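Long-range contacts in putative adhesin (Bacteroides thetaiotaomicron, PDB 4QDG), which is a putative lipoprotein adhesin of the fimbrillin superfamily and, as a FimB/Mfa2 family member, probably serves as an outer-membrane anchor protein of a pilus: residues 159-164 and 285-290; 176-181 and 191-196; 201-206 and 214-219. All coordinates share one frame; numbering follows the deposited sequence.

Contact 1 (159-164 and 285-290); sequences QMNGEP and LSPNLE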
loop_
_atom_site.group_PDB
_atom_site.type_symbol
_atom_site.label_atom_id
_atom_site.label_comp_id
_atom_site.label_asym_id
_atom_site.label_seq_id
_atom_site.Cartn_x
_atom_site.Cartn_y
_atom_site.Cartn_z
ATOM N N GLN A 159 -27.676 -5.720 4.109
ATOM C CA GLN A 159 -28.831 -5.638 5.019
ATOM C C GLN A 159 -28.852 -6.860 5.902
ATOM O O GLN A 159 -28.661 -7.963 5.411
ATOM C CB GLN A 159 -30.147 -5.495 4.270
ATOM C CG GLN A 159 -30.413 -4.069 3.856
ATOM C CD GLN A 159 -31.881 -3.807 3.788
ATOM O OE1 GLN A 159 -32.581 -3.855 4.803
ATOM N NE2 GLN A 159 -32.372 -3.534 2.585
HETATM N N MSE A 160 -29.029 -6.653 7.211
HETATM C CA MSE A 160 -29.144 -7.693 8.227
HETATM C C MSE A 160 -30.273 -8.677 7.889
HETATM O O MSE A 160 -30.090 -9.882 8.065
HETATM C CB MSE A 160 -29.404 -7.052 9.582
HETATM C CG MSE A 160 -29.157 -7.988 10.731
HETATM SE SE MSE A 160 -30.015 -7.344 12.350
HETATM C CE MSE A 160 -31.838 -7.865 11.929
ATOM N N ASN A 161 -31.426 -8.170 7.393
ATOM C CA ASN A 161 -32.579 -9.007 7.033
ATOM C C ASN A 161 -32.385 -9.725 5.672
ATOM O O ASN A 161 -33.129 -10.657 5.377
ATOM C CB ASN A 161 -33.896 -8.207 7.039
ATOM C CG ASN A 161 -34.000 -7.088 6.030
ATOM O OD1 ASN A 161 -33.159 -6.907 5.146
ATOM N ND2 ASN A 161 -35.045 -6.282 6.156
ATOM N N GLY A 162 -31.395 -9.295 4.889
ATOM C CA GLY A 162 -31.113 -9.905 3.593
ATOM C C GLY A 162 -31.722 -9.222 2.375
ATOM O O GLY A 162 -31.495 -9.665 1.235
ATOM N N GLU A 163 -32.480 -8.131 2.589
ATOM C CA GLU A 163 -33.047 -7.347 1.481
ATOM C C GLU A 163 -31.910 -6.609 0.733
ATOM O O GLU A 163 -30.833 -6.400 1.314
ATOM C CB GLU A 163 -34.145 -6.370 1.963
ATOM C CG GLU A 163 -35.456 -7.057 2.343
ATOM C CD GLU A 163 -36.006 -8.066 1.346
ATOM O OE1 GLU A 163 -36.227 -7.698 0.166
ATOM O OE2 GLU A 163 -36.203 -9.236 1.750
ATOM N N PRO A 164 -32.083 -6.261 -0.569
ATOM C CA PRO A 164 -30.949 -5.671 -1.312
ATOM C C PRO A 164 -30.477 -4.290 -0.821
ATOM O O PRO A 164 -31.159 -3.611 -0.051
ATOM C CB PRO A 164 -31.455 -5.618 -2.755
ATOM C CG PRO A 164 -32.936 -5.695 -2.654
ATOM C CD PRO A 164 -33.253 -6.492 -1.447
ATOM N N LEU A 285 -26.688 -3.107 7.678
ATOM C CA LEU A 285 -27.677 -2.036 7.700
ATOM C C LEU A 285 -29.046 -2.541 8.079
ATOM O O LEU A 285 -29.427 -3.666 7.756
ATOM C CB LEU A 285 -27.776 -1.310 6.330
ATOM C CG LEU A 285 -26.458 -0.837 5.660
ATOM C CD1 LEU A 285 -26.751 -0.100 4.355
ATOM C CD2 LEU A 285 -25.610 0.024 6.599
ATOM N N SER A 286 -29.791 -1.671 8.747
ATOM C CA SER A 286 -31.185 -1.863 9.116
ATOM C C SER A 286 -32.076 -1.504 7.888
ATOM O O SER A 286 -31.549 -0.876 6.953
ATOM C CB SER A 286 -31.508 -1.002 10.331
ATOM O OG SER A 286 -31.082 0.330 10.121
ATOM N N PRO A 287 -33.398 -1.876 7.833
ATOM C CA PRO A 287 -34.218 -1.546 6.637
ATOM C C PRO A 287 -34.236 -0.068 6.243
ATOM O O PRO A 287 -34.379 0.214 5.053
ATOM C CB PRO A 287 -35.617 -2.017 7.015
ATOM C CG PRO A 287 -35.366 -3.131 7.979
ATOM C CD PRO A 287 -34.178 -2.675 8.798
ATOM N N ASN A 288 -34.009 0.865 7.197
ATOM C CA ASN A 288 -33.962 2.309 6.921
ATOM C C ASN A 288 -32.587 2.749 6.352
ATOM O O ASN A 288 -32.368 3.948 6.125
ATOM C CB ASN A 288 -34.300 3.110 8.188
ATOM C CG ASN A 288 -33.387 2.866 9.373
ATOM O OD1 ASN A 288 -32.578 1.940 9.390
ATOM N ND2 ASN A 288 -33.512 3.683 10.406
ATOM N N LEU A 289 -31.676 1.770 6.118
ATOM C CA LEU A 289 -30.332 1.921 5.565
ATOM C C LEU A 289 -29.428 2.753 6.485
ATOM O O LEU A 289 -28.588 3.539 6.035
ATOM C CB LEU A 289 -30.368 2.459 4.124
ATOM C CG LEU A 289 -31.213 1.630 3.152
ATOM C CD1 LEU A 289 -31.401 2.363 1.864
ATOM C CD2 LEU A 289 -30.582 0.274 2.873
ATOM N N GLU A 290 -29.580 2.519 7.792
ATOM C CA GLU A 290 -28.737 3.099 8.824
ATOM C C GLU A 290 -27.814 2.000 9.274
ATOM O O GLU A 290 -28.185 0.823 9.194
ATOM C CB GLU A 290 -29.565 3.681 9.983
ATOM C CG GLU A 290 -30.081 5.076 9.663
ATOM C CD GLU A 290 -30.939 5.742 10.723
ATOM O OE1 GLU A 290 -30.726 5.488 11.933
ATOM O OE2 GLU A 290 -31.813 6.549 10.333
HETATM O O HOH W 1 -31.933 -5.177 7.471
#

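Contact 2 (176-181 and 191-196); sequences DDNILF and GMVTYT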
loop_
_atom_site.group_PDB
_atom_site.type_symbol
_atom_site.label_atom_id
_atom_site.label_comp_id
_atom_site.label_asym_id
_atom_site.label_seq_id
_atom_site.Cartn_x
_atom_site.Cartn_y
_atom_site.Cartn_z
ATOM N N ASP A 176 -7.498 11.075 4.055
ATOM C CA ASP A 176 -6.205 10.800 4.685
ATOM C C ASP A 176 -5.216 11.829 4.242
ATOM O O ASP A 176 -5.493 12.580 3.320
ATOM C CB ASP A 176 -5.706 9.373 4.310
ATOM C CG ASP A 176 -4.742 8.735 5.293
ATOM O OD1 ASP A 176 -4.151 9.480 6.137
ATOM O OD2 ASP A 176 -4.633 7.490 5.285
ATOM N N ASP A 177 -4.056 11.867 4.896
ATOM C CA ASP A 177 -2.946 12.733 4.532
ATOM C C ASP A 177 -1.741 11.797 4.425
ATOM O O ASP A 177 -0.925 11.710 5.339
ATOM C CB ASP A 177 -2.776 13.890 5.555
ATOM C CG ASP A 177 -1.752 14.944 5.158
ATOM O OD1 ASP A 177 -0.847 14.627 4.337
ATOM O OD2 ASP A 177 -1.835 16.083 5.687
ATOM N N ASN A 178 -1.673 11.034 3.326
ATOM C CA ASN A 178 -0.646 9.998 3.191
ATOM C C ASN A 178 -0.053 9.862 1.779
ATOM O O ASN A 178 0.381 8.775 1.437
ATOM C CB ASN A 178 -1.280 8.633 3.607
ATOM C CG ASN A 178 -2.425 8.166 2.741
ATOM O OD1 ASN A 178 -3.042 8.952 2.035
ATOM N ND2 ASN A 178 -2.744 6.855 2.778
ATOM N N ILE A 179 -0.019 10.929 0.965
ATOM C CA ILE A 179 0.456 10.798 -0.415
ATOM C C ILE A 179 1.907 11.300 -0.609
ATOM O O ILE A 179 2.421 11.210 -1.730
ATOM C CB ILE A 179 -0.501 11.444 -1.446
ATOM C CG1 ILE A 179 -0.519 12.979 -1.361
ATOM C CG2 ILE A 179 -1.889 10.813 -1.383
ATOM C CD1 ILE A 179 -0.764 13.641 -2.699
ATOM N N LEU A 180 2.564 11.781 0.468
ATOM C CA LEU A 180 3.952 12.244 0.423
ATOM C C LEU A 180 4.815 11.428 1.378
ATOM O O LEU A 180 4.532 11.377 2.574
ATOM C CB LEU A 180 4.055 13.749 0.749
ATOM C CG LEU A 180 5.452 14.393 0.627
ATOM C CD1 LEU A 180 5.976 14.350 -0.821
ATOM C CD2 LEU A 180 5.441 15.855 1.143
ATOM N N PHE A 181 5.856 10.788 0.838
ATOM C CA PHE A 181 6.800 9.986 1.618
ATOM C C PHE A 181 8.147 10.685 1.750
ATOM O O PHE A 181 8.658 11.203 0.756
ATOM C CB PHE A 181 7.031 8.606 0.962
ATOM C CG PHE A 181 5.841 7.691 0.898
ATOM C CD1 PHE A 181 4.963 7.739 -0.181
ATOM C CD2 PHE A 181 5.627 6.730 1.885
ATOM C CE1 PHE A 181 3.868 6.871 -0.246
ATOM C CE2 PHE A 181 4.537 5.852 1.810
ATOM C CZ PHE A 181 3.676 5.917 0.738
ATOM N N GLY A 191 -1.316 17.809 3.510
ATOM C CA GLY A 191 -2.706 18.220 3.359
ATOM C C GLY A 191 -3.580 17.026 2.993
ATOM O O GLY A 191 -3.156 16.113 2.258
HETATM N N MSE A 192 -4.815 17.033 3.517
HETATM C CA MSE A 192 -5.799 15.995 3.316
HETATM C C MSE A 192 -6.117 15.773 1.840
HETATM O O MSE A 192 -6.214 16.720 1.056
HETATM C CB MSE A 192 -7.076 16.366 4.074
HETATM C CG MSE A 192 -8.128 15.275 4.058
HETATM SE SE MSE A 192 -9.885 15.926 4.587
HETATM C CE MSE A 192 -10.437 16.780 2.837
ATOM N N VAL A 193 -6.280 14.508 1.482
ATOM C CA VAL A 193 -6.708 14.056 0.151
ATOM C C VAL A 193 -7.973 13.235 0.356
ATOM O O VAL A 193 -8.165 12.668 1.432
ATOM C CB VAL A 193 -5.637 13.270 -0.671
ATOM C CG1 VAL A 193 -4.410 14.128 -0.941
ATOM C CG2 VAL A 193 -5.261 11.939 -0.012
ATOM N N THR A 194 -8.819 13.167 -0.669
ATOM C CA THR A 194 -10.020 12.353 -0.656
ATOM C C THR A 194 -9.862 11.247 -1.716
ATOM O O THR A 194 -9.644 11.536 -2.890
ATOM C CB THR A 194 -11.267 13.228 -0.884
ATOM O OG1 THR A 194 -11.349 14.181 0.166
ATOM C CG2 THR A 194 -12.557 12.415 -0.928
ATOM N N TYR A 195 -9.957 9.990 -1.287
ATOM C CA TYR A 195 -9.975 8.846 -2.181
ATOM C C TYR A 195 -11.436 8.492 -2.439
ATOM O O TYR A 195 -12.238 8.480 -1.494
ATOM C CB TYR A 195 -9.244 7.622 -1.572
ATOM C CG TYR A 195 -7.759 7.790 -1.307
ATOM C CD1 TYR A 195 -6.820 7.560 -2.313
ATOM C CD2 TYR A 195 -7.292 8.072 -0.030
ATOM C CE1 TYR A 195 -5.456 7.686 -2.065
ATOM C CE2 TYR A 195 -5.932 8.144 0.243
ATOM C CZ TYR A 195 -5.014 7.950 -0.774
ATOM O OH TYR A 195 -3.682 8.015 -0.455
ATOM N N THR A 196 -11.772 8.170 -3.698
ATOM C CA THR A 196 -13.115 7.717 -4.069
ATOM C C THR A 196 -12.965 6.329 -4.733
ATOM O O THR A 196 -11.850 5.955 -5.104
ATOM C CB THR A 196 -13.872 8.754 -4.909
ATOM O OG1 THR A 196 -13.164 9.000 -6.118
ATOM C CG2 THR A 196 -14.150 10.075 -4.131
#

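Contact 3 (201-206 and 214-219); sequences GQASAG and VVVAYA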
loop_
_atom_site.group_PDB
_atom_site.type_symbol
_atom_site.label_atom_id
_atom_site.label_comp_id
_atom_site.label_asym_id
_atom_site.label_seq_id
_atom_site.Cartn_x
_atom_site.Cartn_y
_atom_site.Cartn_z
ATOM N N GLY A 201 -20.435 -1.287 -7.155
ATOM C CA GLY A 201 -21.530 -2.059 -7.717
ATOM C C GLY A 201 -22.254 -2.889 -6.688
ATOM O O GLY A 201 -22.258 -2.578 -5.491
ATOM N N GLN A 202 -22.867 -3.962 -7.167
ATOM C CA GLN A 202 -23.584 -4.908 -6.351
ATOM C C GLN A 202 -22.944 -6.280 -6.484
ATOM O O GLN A 202 -22.346 -6.595 -7.516
ATOM C CB GLN A 202 -25.074 -4.942 -6.731
ATOM C CG GLN A 202 -25.865 -3.742 -6.197
ATOM C CD GLN A 202 -27.316 -3.748 -6.601
ATOM O OE1 GLN A 202 -27.665 -3.991 -7.754
ATOM N NE2 GLN A 202 -28.190 -3.447 -5.670
ATOM N N ALA A 203 -23.038 -7.087 -5.411
ATOM C CA ALA A 203 -22.519 -8.455 -5.391
ATOM C C ALA A 203 -23.494 -9.370 -4.670
ATOM O O ALA A 203 -24.367 -8.894 -3.953
ATOM C CB ALA A 203 -21.149 -8.503 -4.722
ATOM N N SER A 204 -23.335 -10.680 -4.864
ATOM C CA SER A 204 -24.141 -11.719 -4.237
ATOM C C SER A 204 -23.498 -12.190 -2.923
ATOM O O SER A 204 -22.289 -12.395 -2.868
ATOM C CB SER A 204 -24.293 -12.902 -5.187
ATOM O OG SER A 204 -25.278 -13.794 -4.700
ATOM N N ALA A 205 -24.305 -12.322 -1.865
ATOM C CA ALA A 205 -23.865 -12.829 -0.565
ATOM C C ALA A 205 -24.589 -14.158 -0.262
ATOM O O ALA A 205 -24.730 -14.556 0.896
ATOM C CB ALA A 205 -24.135 -11.799 0.526
ATOM N N GLY A 206 -25.051 -14.836 -1.313
ATOM C CA GLY A 206 -25.749 -16.099 -1.150
ATOM C C GLY A 206 -27.248 -15.927 -1.096
ATOM O O GLY A 206 -27.781 -14.944 -1.611
ATOM N N VAL A 214 -29.252 -12.619 -1.517
ATOM C CA VAL A 214 -28.807 -11.486 -0.713
ATOM C C VAL A 214 -27.874 -10.668 -1.605
ATOM O O VAL A 214 -26.825 -11.163 -2.035
ATOM C CB VAL A 214 -28.136 -11.901 0.632
ATOM C CG1 VAL A 214 -27.770 -10.663 1.473
ATOM C CG2 VAL A 214 -29.036 -12.852 1.412
ATOM N N VAL A 215 -28.289 -9.436 -1.913
ATOM C CA VAL A 215 -27.553 -8.533 -2.800
ATOM C C VAL A 215 -26.996 -7.404 -1.954
ATOM O O VAL A 215 -27.721 -6.702 -1.246
ATOM C CB VAL A 215 -28.412 -8.030 -3.994
ATOM C CG1 VAL A 215 -27.621 -7.052 -4.867
ATOM C CG2 VAL A 215 -28.911 -9.195 -4.835
ATOM N N VAL A 216 -25.678 -7.277 -2.008
ATOM C CA VAL A 216 -24.962 -6.286 -1.232
ATOM C C VAL A 216 -24.410 -5.214 -2.166
ATOM O O VAL A 216 -24.270 -5.440 -3.368
ATOM C CB VAL A 216 -23.842 -6.961 -0.372
ATOM C CG1 VAL A 216 -24.403 -8.080 0.487
ATOM C CG2 VAL A 216 -22.699 -7.476 -1.221
ATOM N N ALA A 217 -24.080 -4.071 -1.592
ATOM C CA ALA A 217 -23.418 -2.963 -2.273
ATOM C C ALA A 217 -21.934 -3.057 -1.953
ATOM O O ALA A 217 -21.563 -3.433 -0.830
ATOM C CB ALA A 217 -23.996 -1.632 -1.783
ATOM N N TYR A 218 -21.076 -2.714 -2.903
ATOM C CA TYR A 218 -19.639 -2.717 -2.627
ATOM C C TYR A 218 -18.992 -1.535 -3.290
ATOM O O TYR A 218 -19.502 -1.047 -4.296
ATOM C CB TYR A 218 -18.946 -4.037 -3.064
ATOM C CG TYR A 218 -18.705 -4.147 -4.553
ATOM C CD1 TYR A 218 -17.551 -3.622 -5.134
ATOM C CD2 TYR A 218 -19.621 -4.782 -5.380
ATOM C CE1 TYR A 218 -17.339 -3.689 -6.513
ATOM C CE2 TYR A 218 -19.420 -4.856 -6.763
ATOM C CZ TYR A 218 -18.280 -4.300 -7.324
ATOM O OH TYR A 218 -18.084 -4.364 -8.679
ATOM N N ALA A 219 -17.858 -1.102 -2.729
ATOM C CA ALA A 219 -16.961 -0.081 -3.234
ATOM C C ALA A 219 -15.503 -0.500 -2.957
ATOM O O ALA A 219 -15.164 -0.894 -1.842
ATOM C CB ALA A 219 -17.245 1.257 -2.590
#

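Contact 1 (159-164 and 285-290)
Gln159 and Leu285 pair as a parallel beta bridge where two strands end, and the last bond between the chains runs from Met160 N to Leu285 O, 3.1 Å long. Beyond it the backbones turn apart, 286-289 through a type I beta turn, and side chains and a water take over. The side chain of Gln159 reaches across from the strand end, and OE1 comes to 3.4 Å from Pro287 CA. The same amide is gripped at its other atom: NE2 donates to Pro164 O at 2.9 Å, with the acceptor only 6° out of the amide plane, which fixes the rotation of the group. A water knits the diverging chains together, donating to Gln159 OE1 and to Leu285 O while accepting from Asn161 N. Leu285 O thus receives both the Met160 N-H and the water, the latter at 2.9 Å. Asn161, its CG set between the backbone N and the carbonyl carbon (chi1 64°), forms an Asx turn in which OD1 accepts from Glu163 N; its ND2 lies 3.7 Å from Pro287 CG, the two side chains crossing obliquely. The contact lies at the C-terminal ends of the parallel strands 140-159 and 278-285, with Glu163 salt-bridged to Arg212 just before strand 213-223.

Contact 2 (176-181 and 191-196)
Asp176 and Val193 form an antiparallel hydrogen-bonded pair at the edge of a four-stranded antiparallel sheet, where strand 193-195 borders strand 170-176. Both backbone bonds of the pair are made; the shorter, Val193 N to Asp176 O, measures 2.8 Å. Past this pair the first chain leaves the sheet, and side chains supply the remaining links.

The apolar contacts are few: Ile179 CG2 meets Val193 CG2 at 3.8 Å, and Leu115 of helix 113-116 packs on Val193 and Tyr195. Ile179 and Tyr195 slide past each other in opposite directions, CG2 of the isoleucine 3.5 Å from Tyr195 OH.

Among the polar links, Asp177, with CG anti to its backbone N (chi1 -173°), receives Gly191 N at OD2 from above the carboxylate plane, 2.8 Å away. Its OD1 accepts from Asn190 N, so that one carboxylate holds two successive backbone N-H groups, while Asp176 OD1 accepts from Asp177 N and is salt-bridged to Arg229. Asn178 and Tyr195 meet tip to tip, their amide and ring planes 88° apart. Tyr195 OH, which also bonds to Ser224 N, donates to Asn178 OD1 at 2.7 Å from above the amide carbonyl plane.

Contact 3 (201-206 and 214-219)
Gly201 packs against the ring of Tyr218, and from this end two antiparallel strands run in regular register as far as Ser204 and Val215. Gly201-Tyr218 and Ala203-Val216 are hydrogen-bonded pairs, each with both backbone bonds; Gln202-Ala217 and Ser204-Val215 are the non-hydrogen-bonded pairs between and beyond them. The Tyr218 ring is folded back across the neighbouring strand, its CG lying between the backbone N and the carbonyl carbon (chi1 77°). With no side chain at Gly201, the ring lies directly on its backbone: Gly201 N stands 3.6 Å from the ring plane, over its centre, and Tyr218 CE2 approaches Gly201 C at 3.5 Å. On this face of the sheet Ala203 CB touches Val216 CG2 at 4.0 Å and Tyr218 CD2 at 4.1 Å, and Ala205 CB meets Val216 CG1 at 3.7 Å. Arg154 of strand 140-159 adds a cation-pi interaction with Tyr218.

On the other face Ala217 is buried, touching Val165, but the exposed side chains of Gln202 and Ser204 are held more loosely. Gln202 extends over Val215, its CD and NE2 both 3.7 Å from CG1. Its NE2 is hydrogen-bonded to Val165 O, and Ser204 OG to Glu213 OE2, one residue before Val214 on the same facing strand. Toward the turn Val214 faces two residues, accepting from Ala205 N and donating to Gly206 O; this is a G1 beta bulge, with glycine at its positive-phi second position. The whole is a twisted antiparallel beta hairpin, formed by strands 199-207 and 213-223, whose second strand also pairs with strand 140-159.

Contacts 1 and 3 are neighbours, their centres about 12 Å apart, and they touch: Gly162 O packs against Val214 CG1 at 3.9 Å and Pro164 CB against Val215 CB at 4.1 Å. Strand 140-159 unites them, pairing with strand 278-285 and with strand 213-223. Contact 2 is separate, its nearest atoms about 18 Å from contact 1 and about 7 Å from contact 3, although strand 193-195 leads directly into strand 199-207. Both contact 2 and contact 3 are nested within the loop that contact 1 closes. Contact 2 alone approaches a metal site: the Asn178 side chain is about 10 Å from a bound magnesium ion and about 6 Å from the side chain of its ligand Asn151.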